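Local structure of prolyl endopeptidase (2BKL) at residues A[659-662]-A[663-667]. The protein probably cleaves oligopeptides on the carboxyl side of proline, and more weakly of alanine, as a serine protease of the prolyl oligopeptidase family. Sequence-based numbering, arbitrary orientation.
Sequences KAIE and SSVDL
Ser663 grips the carbonyl of Lys659 twice: its N lies 2.9 Å from Lys659 O, and its OG donates to the same Lys659 O at 3.1 Å. The two donors arrive from opposite faces of the carbonyl plane, the hydroxyl tilted 34° out of it. With OG beside the backbone N (chi1 -68°), the hydroxyl folds back along the helix to the preceding turn. Replacing this serine with an alanine would probably leave Lys659 O with the backbone donor alone of this pair and the hydroxyl's place beside it unfilled.

Ser664 answers Ala660 differently. Its N bonds Ala660 O, while a water that donates to Ala660 O at 2.9 Å also hydrogen-bonds Ser664 OG at 2.8 Å. The next i to i+4 bond, Val665 N to Ile661 O, has the straightest N-H...O angle of the four, 166°. Asp666 N closes on Glu662 O, and the buried Asp666 carboxylate is paired by two arginines, OD1 with Arg56 and OD2 with Arg644.

Apolar packing is slight: the CG2 methyls of Ile661 and Val665 meet at 4.2 Å, and Val665 CG2 lies 3.2 Å from Ile661 O. Ile661 and Ser664 also touch Phe67 of helix 56-67, whereas Ser663 touches Met611 of strand 607-613 and Arg644 of strand 641-646. Helix 657-674 of the alpha/beta-hydrolase domain thus combines regular backbone bonding with the Ser663 hydroxyl and a water held by Ser664, which give the carbonyls of Lys659 and Ala660 a second donor.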
loop_
_atom_site.group_PDB
_atom_site.type_symbol
_atom_site.label_atom_id
_atom_site.label_comp_id
_atom_site.label_asym_id
_atom_site.label_seq_id
_atom_site.Cartn_x
_atom_site.Cartn_y
_atom_site.Cartn_z
ATOM N N LYS A 659 5.312 -8.148 17.649
ATOM C CA LYS A 659 6.180 -7.045 17.229
ATOM C C LYS A 659 5.392 -5.792 16.875
ATOM O O LYS A 659 5.836 -4.664 17.132
ATOM C CB LYS A 659 7.078 -7.484 16.075
ATOM C CG LYS A 659 8.110 -8.574 16.470
ATOM C CD LYS A 659 8.933 -8.279 17.729
ATOM C CE LYS A 659 9.979 -9.357 17.967
ATOM N NZ LYS A 659 9.382 -10.719 18.170
ATOM N N ALA A 660 4.199 -5.948 16.337
ATOM C CA ALA A 660 3.303 -4.812 16.102
ATOM C C ALA A 660 2.918 -4.146 17.416
ATOM O O ALA A 660 2.861 -2.921 17.484
ATOM C CB ALA A 660 2.074 -5.271 15.322
ATOM N N ILE A 661 2.672 -4.944 18.457
ATOM C CA ILE A 661 2.370 -4.401 19.782
ATOM C C ILE A 661 3.549 -3.561 20.227
ATOM O O ILE A 661 3.359 -2.421 20.658
ATOM C CB ILE A 661 2.046 -5.515 20.798
ATOM C CG1 ILE A 661 0.728 -6.174 20.444
ATOM C CG2 ILE A 661 1.966 -4.935 22.214
ATOM C CD1 ILE A 661 0.454 -7.511 21.133
ATOM N N GLU A 662 4.769 -4.119 20.146
ATOM C CA GLU A 662 5.964 -3.379 20.578
ATOM C C GLU A 662 6.139 -2.076 19.801
ATOM O O GLU A 662 6.517 -1.052 20.372
ATOM C CB GLU A 662 7.214 -4.254 20.467
ATOM C CG GLU A 662 7.297 -5.333 21.530
ATOM C CD GLU A 662 8.576 -6.137 21.422
ATOM O OE1 GLU A 662 9.659 -5.540 21.587
ATOM O OE2 GLU A 662 8.524 -7.358 21.175
ATOM N N SER A 663 5.834 -2.087 18.505
ATOM C CA SER A 663 6.051 -0.899 17.696
ATOM C C SER A 663 5.051 0.179 18.098
ATOM O O SER A 663 5.421 1.352 18.188
ATOM C CB SER A 663 5.921 -1.226 16.208
ATOM O OG SER A 663 7.003 -2.049 15.830
ATOM N N SER A 664 3.803 -0.208 18.364
ATOM C CA SER A 664 2.786 0.744 18.758
ATOM C C SER A 664 3.075 1.299 20.140
ATOM O O SER A 664 2.847 2.471 20.356
ATOM C CB SER A 664 1.382 0.115 18.704
ATOM O OG SER A 664 1.017 -0.114 17.345
ATOM N N VAL A 665 3.540 0.465 21.075
ATOM C CA VAL A 665 3.920 0.945 22.390
ATOM C C VAL A 665 5.005 2.031 22.227
ATOM O O VAL A 665 4.961 3.081 22.860
ATOM C CB VAL A 665 4.406 -0.202 23.331
ATOM C CG1 VAL A 665 4.962 0.365 24.626
ATOM C CG2 VAL A 665 3.266 -1.207 23.616
ATOM N N ASP A 666 5.992 1.747 21.394
ATOM C CA ASP A 666 7.075 2.681 21.146
ATOM C C ASP A 666 6.572 3.982 20.538
ATOM O O ASP A 666 6.934 5.040 21.013
ATOM C CB ASP A 666 8.158 2.026 20.294
ATOM C CG ASP A 666 9.021 1.052 21.080
ATOM O OD1 ASP A 666 8.965 0.996 22.333
ATOM O OD2 ASP A 666 9.830 0.296 20.511
ATOM N N LEU A 667 5.753 3.906 19.502
ATOM C CA LEU A 667 5.216 5.072 18.824
ATOM C C LEU A 667 4.440 5.940 19.767
ATOM O O LEU A 667 4.718 7.129 19.880
ATOM C CB LEU A 667 4.317 4.623 17.660
ATOM C CG LEU A 667 3.894 5.692 16.641
ATOM C CD1 LEU A 667 3.446 5.007 15.317
ATOM C CD2 LEU A 667 2.822 6.595 17.146
HETATM O O HOH W 1 2.245 -1.338 15.131
#